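Local coordinates for protein transcriptional repressor of the blcABC operon (Agrobacterium tumefaciens, PDB 3MQ0) that represses the blcABC operon, probably by binding DNA through an IclR-type helix-turn-helix domain, and is regulated via oligomerization, at residues 116-125 / 233-241. Sequence-based numbering, arbitrary orientation.
Sequences LDPYTVTLTV and SAGIAISLI
Val121 meets the opposing strand with every atom of its side chain. Its CB lies 3.9 Å from Ala237 O. CG1, anti to the backbone N (chi1 -170°), passes 3.4 Å from Ala237 O and reaches Ile236 CG1 at 3.7 Å. CG2 turns instead to Ile238 CG2 at 4.1 Å. One valine thus bridges two isoleucines, and on the same face Phe106 and Leu110 of helix 102-110 also touch it. Farther along, Leu123 CD1 packs on Ala234 CB at 4.1 Å, while at the end of the preceding type I turn Tyr119 sets CD1 beside Leu240 CB.

Strands 120-125 and 233-241 run antiparallel, the N-to-C directions of these segments 155° apart. Thr122 exchanges a pair of backbone hydrogen bonds with Ala237, Thr122 N to Ala237 O measuring 2.9 Å, and Thr124 does the same with Gly235. Beyond these pairs, Ser239 N donates to Thr120 O.

The other face is more polar. A water gives a hydrogen bond to Thr120 O and is also hydrogen-bonded to Thr122 OG1 (2.9 Å) and Ser239 OG (2.8 Å), tying three residues of both strands together. Thr120 OG1 is hydrogen-bonded to Ser139 OG and Thr124 OG1 to Thr160 OG1.

Strands 130-137 and 218-226 continue the sheet on either side, making this pair the centre of the antiparallel sheet, helix-backed beside Val121 and Ile236, of the GAF-like C-terminal domain of IclR-type regulators.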
ATOM      1  N   LEU B 116      15.067 -17.583  23.000  1.00 25.91           N
ATOM      2  CA  LEU B 116      13.826 -17.396  23.739  1.00 23.75           C
ATOM      3  C   LEU B 116      13.161 -18.715  24.166  1.00 20.23           C
ATOM      4  O   LEU B 116      12.072 -18.704  24.749  1.00 24.82           O
ATOM      5  CB  LEU B 116      12.843 -16.590  22.894  1.00 23.89           C
ATOM      6  CG  LEU B 116      13.311 -15.198  22.467  1.00 30.49           C
ATOM      7  CD1 LEU B 116      12.278 -14.583  21.551  1.00 22.59           C
ATOM      8  CD2 LEU B 116      13.578 -14.311  23.682  1.00 33.53           C
ATOM      9  N   ASP B 117      13.805 -19.839  23.870  1.00 24.33           N
ATOM     10  CA  ASP B 117      13.258 -21.151  24.222  1.00 21.09           C
ATOM     11  C   ASP B 117      12.839 -21.285  25.685  1.00 25.37           C
ATOM     12  O   ASP B 117      11.850 -21.960  25.980  1.00 24.70           O
ATOM     13  CB  ASP B 117      14.248 -22.277  23.881  1.00 28.91           C
ATOM     14  CG  ASP B 117      14.276 -22.621  22.392  1.00 35.21           C
ATOM     15  OD1 ASP B 117      13.578 -21.956  21.595  1.00 32.32           O
ATOM     16  OD2 ASP B 117      15.018 -23.562  22.022  1.00 38.69           O
ATOM     17  N   PRO B 118      13.588 -20.659  26.609  1.00 24.30           N
ATOM     18  CA  PRO B 118      13.266 -20.825  28.033  1.00 32.12           C
ATOM     19  C   PRO B 118      11.996 -20.090  28.460  1.00 28.30           C
ATOM     20  O   PRO B 118      11.519 -20.331  29.568  1.00 24.62           O
ATOM     21  CB  PRO B 118      14.467 -20.193  28.745  1.00 31.82           C
ATOM     22  CG  PRO B 118      15.553 -20.100  27.711  1.00 27.67           C
ATOM     23  CD  PRO B 118      14.845 -19.914  26.412  1.00 28.92           C
ATOM     24  N   TYR B 119      11.458 -19.212  27.616  1.00 22.58           N
ATOM     25  CA  TYR B 119      10.348 -18.360  28.056  1.00 21.09           C
ATOM     26  C   TYR B 119       9.032 -18.613  27.349  1.00 20.32           C
ATOM     27  O   TYR B 119       8.991 -18.993  26.173  1.00 17.14           O
ATOM     28  CB  TYR B 119      10.709 -16.878  27.903  1.00 22.05           C
ATOM     29  CG  TYR B 119      12.105 -16.585  28.374  1.00 20.66           C
ATOM     30  CD1 TYR B 119      12.410 -16.581  29.718  1.00 26.27           C
ATOM     31  CD2 TYR B 119      13.124 -16.335  27.467  1.00 23.26           C
ATOM     32  CE1 TYR B 119      13.690 -16.327  30.154  1.00 29.21           C
ATOM     33  CE2 TYR B 119      14.409 -16.089  27.895  1.00 22.87           C
ATOM     34  CZ  TYR B 119      14.683 -16.081  29.237  1.00 28.44           C
ATOM     35  OH  TYR B 119      15.967 -15.842  29.674  1.00 33.20           O
ATOM     36  N   THR B 120       7.951 -18.346  28.072  1.00 17.76           N
ATOM     37  CA  THR B 120       6.631 -18.314  27.465  1.00 17.48           C
ATOM     38  C   THR B 120       6.513 -17.008  26.691  1.00 12.91           C
ATOM     39  O   THR B 120       6.821 -15.948  27.217  1.00 17.67           O
ATOM     40  CB  THR B 120       5.540 -18.384  28.530  1.00 24.15           C
ATOM     41  OG1 THR B 120       5.594 -19.667  29.172  1.00 25.64           O
ATOM     42  CG2 THR B 120       4.166 -18.171  27.907  1.00 22.61           C
ATOM     43  N   VAL B 121       6.068 -17.083  25.440  1.00 13.11           N
ATOM     44  CA  VAL B 121       5.993 -15.888  24.601  1.00 11.98           C
ATOM     45  C   VAL B 121       4.566 -15.687  24.141  1.00 14.66           C
ATOM     46  O   VAL B 121       3.925 -16.639  23.680  1.00 17.92           O
ATOM     47  CB  VAL B 121       6.863 -16.044  23.340  1.00 16.68           C
ATOM     48  CG1 VAL B 121       6.970 -14.706  22.598  1.00 13.41           C
ATOM     49  CG2 VAL B 121       8.232 -16.575  23.710  1.00 17.53           C
ATOM     50  N   THR B 122       4.060 -14.463  24.273  1.00 12.56           N
ATOM     51  CA  THR B 122       2.683 -14.172  23.880  1.00 13.35           C
ATOM     52  C   THR B 122       2.658 -13.108  22.804  1.00 12.22           C
ATOM     53  O   THR B 122       3.591 -12.322  22.671  1.00 12.42           O
ATOM     54  CB  THR B 122       1.850 -13.668  25.078  1.00 18.49           C
ATOM     55  OG1 THR B 122       2.531 -12.560  25.680  1.00 18.07           O
ATOM     56  CG2 THR B 122       1.708 -14.756  26.113  1.00 19.62           C
ATOM     57  N   LEU B 123       1.579 -13.103  22.035  1.00 11.87           N
ATOM     58  CA  LEU B 123       1.356 -12.121  20.982  1.00 10.94           C
ATOM     59  C   LEU B 123      -0.048 -11.589  21.205  1.00 12.25           C
ATOM     60  O   LEU B 123      -0.996 -12.372  21.318  1.00 12.02           O
ATOM     61  CB  LEU B 123       1.405 -12.801  19.620  1.00 10.64           C
ATOM     62  CG  LEU B 123       1.128 -11.945  18.374  1.00 12.38           C
ATOM     63  CD1 LEU B 123       2.285 -10.988  18.173  1.00 16.52           C
ATOM     64  CD2 LEU B 123       0.917 -12.844  17.133  1.00 12.28           C
ATOM     65  N   THR B 124      -0.184 -10.267  21.256  1.00 10.51           N
ATOM     66  CA  THR B 124      -1.469  -9.658  21.560  1.00 10.89           C
ATOM     67  C   THR B 124      -1.794  -8.515  20.627  1.00 14.02           C
ATOM     68  O   THR B 124      -0.912  -7.968  19.966  1.00 15.65           O
ATOM     69  CB  THR B 124      -1.485  -9.068  22.972  1.00 15.03           C
ATOM     70  OG1 THR B 124      -0.608  -7.934  23.009  1.00 15.89           O
ATOM     71  CG2 THR B 124      -1.054 -10.100  24.000  1.00 14.98           C
ATOM     72  N   VAL B 125      -3.069  -8.149  20.589  1.00 12.94           N
ATOM     73  CA  VAL B 125      -3.487  -6.903  19.945  1.00 12.25           C
ATOM     74  C   VAL B 125      -4.258  -6.109  20.961  1.00 15.15           C
ATOM     75  O   VAL B 125      -4.809  -6.696  21.879  1.00 17.03           O
ATOM     76  CB  VAL B 125      -4.386  -7.157  18.726  1.00 18.28           C
ATOM     77  CG1 VAL B 125      -3.616  -7.935  17.653  1.00 21.14           C
ATOM     78  CG2 VAL B 125      -5.631  -7.930  19.133  1.00 19.84           C
ATOM     79  N   SER B 233       0.877  -2.498  15.666  1.00 23.82           N
ATOM     80  CA  SER B 233      -0.296  -3.314  15.373  1.00 29.02           C
ATOM     81  C   SER B 233      -0.477  -4.450  16.362  1.00 23.85           C
ATOM     82  O   SER B 233      -1.578  -4.985  16.506  1.00 21.06           O
ATOM     83  CB  SER B 233      -0.213  -3.878  13.951  1.00 34.44           C
ATOM     84  OG  SER B 233       0.929  -4.706  13.789  1.00 41.65           O
ATOM     85  N   ALA B 234       0.610  -4.838  17.019  1.00 15.37           N
ATOM     86  CA  ALA B 234       0.560  -5.952  17.952  1.00 10.98           C
ATOM     87  C   ALA B 234       1.681  -5.807  18.965  1.00 14.73           C
ATOM     88  O   ALA B 234       2.563  -4.978  18.798  1.00 16.14           O
ATOM     89  CB  ALA B 234       0.684  -7.285  17.205  1.00 13.33           C
ATOM     90  N   GLY B 235       1.629  -6.616  20.015  1.00 11.84           N
ATOM     91  CA  GLY B 235       2.679  -6.630  21.023  1.00  8.45           C
ATOM     92  C   GLY B 235       3.186  -8.048  21.200  1.00 14.89           C
ATOM     93  O   GLY B 235       2.441  -9.015  21.029  1.00 12.64           O
ATOM     94  N   ILE B 236       4.462  -8.180  21.524  1.00  8.43           N
ATOM     95  CA  ILE B 236       5.021  -9.470  21.874  1.00 10.44           C
ATOM     96  C   ILE B 236       5.617  -9.364  23.276  1.00 11.62           C
ATOM     97  O   ILE B 236       6.187  -8.318  23.632  1.00 12.53           O
ATOM     98  CB  ILE B 236       6.074  -9.934  20.850  1.00 12.07           C
ATOM     99  CG1 ILE B 236       6.612 -11.308  21.211  1.00 16.01           C
ATOM    100  CG2 ILE B 236       7.253  -8.954  20.744  1.00 13.07           C
ATOM    101  CD1 ILE B 236       7.602 -11.851  20.160  1.00 27.87           C
ATOM    102  N   ALA B 237       5.475 -10.414  24.079  1.00  7.46           N
ATOM    103  CA  ALA B 237       6.071 -10.382  25.422  1.00  8.27           C
ATOM    104  C   ALA B 237       6.654 -11.729  25.787  1.00 12.29           C
ATOM    105  O   ALA B 237       6.195 -12.760  25.320  1.00 12.13           O
ATOM    106  CB  ALA B 237       5.019  -9.969  26.472  1.00 14.77           C
ATOM    107  N   ILE B 238       7.652 -11.716  26.651  1.00  9.25           N
ATOM    108  CA  ILE B 238       8.074 -12.956  27.269  1.00 13.90           C
ATOM    109  C   ILE B 238       7.696 -12.872  28.737  1.00 13.59           C
ATOM    110  O   ILE B 238       7.662 -11.785  29.318  1.00 14.71           O
ATOM    111  CB  ILE B 238       9.577 -13.212  27.098  1.00 20.27           C
ATOM    112  CG1 ILE B 238      10.387 -12.077  27.719  1.00 19.53           C
ATOM    113  CG2 ILE B 238       9.927 -13.368  25.609  1.00 18.48           C
ATOM    114  CD1 ILE B 238      11.889 -12.193  27.446  1.00 29.46           C
ATOM    115  N   SER B 239       7.415 -14.009  29.337  1.00 12.40           N
ATOM    116  CA  SER B 239       7.076 -14.147  30.733  1.00 16.04           C
ATOM    117  C   SER B 239       8.040 -15.087  31.454  1.00 16.71           C
ATOM    118  O   SER B 239       8.387 -16.067  30.931  1.00 18.82           O
ATOM    119  CB  SER B 239       5.684 -14.740  30.866  1.00 25.96           C
ATOM    120  OG  SER B 239       4.751 -13.860  30.351  1.00 42.92           O
ATOM    121  N   LEU B 240       8.413 -14.730  32.665  1.00 18.28           N
ATOM    122  CA  LEU B 240       9.291 -15.588  33.452  1.00 17.61           C
ATOM    123  C   LEU B 240       9.036 -15.360  34.928  1.00 15.06           C
ATOM    124  O   LEU B 240       8.290 -14.454  35.308  1.00 17.62           O
ATOM    125  CB  LEU B 240      10.762 -15.307  33.125  1.00 22.52           C
ATOM    126  CG  LEU B 240      11.208 -13.848  33.228  1.00 23.95           C
ATOM    127  CD1 LEU B 240      12.664 -13.766  33.629  1.00 30.68           C
ATOM    128  CD2 LEU B 240      10.984 -13.132  31.891  1.00 27.75           C
ATOM    129  N   ILE B 241       9.651 -16.195  35.762  1.00 18.87           N
ATOM    130  CA  ILE B 241       9.564 -16.024  37.203  1.00 21.85           C
ATOM    131  C   ILE B 241      10.445 -14.850  37.639  1.00 29.36           C
ATOM    132  O   ILE B 241      11.651 -14.843  37.392  1.00 28.96           O
ATOM    133  CB  ILE B 241      10.001 -17.301  37.933  1.00 23.21           C
ATOM    134  CG1 ILE B 241       9.069 -18.455  37.564  1.00 28.99           C
ATOM    135  CG2 ILE B 241      10.031 -17.071  39.441  1.00 38.10           C
ATOM    136  CD1 ILE B 241       7.620 -18.203  37.935  1.00 37.96           C
TER
HETATM  137  O   HOH W   1       4.370 -13.862  27.571  1.00 19.65           O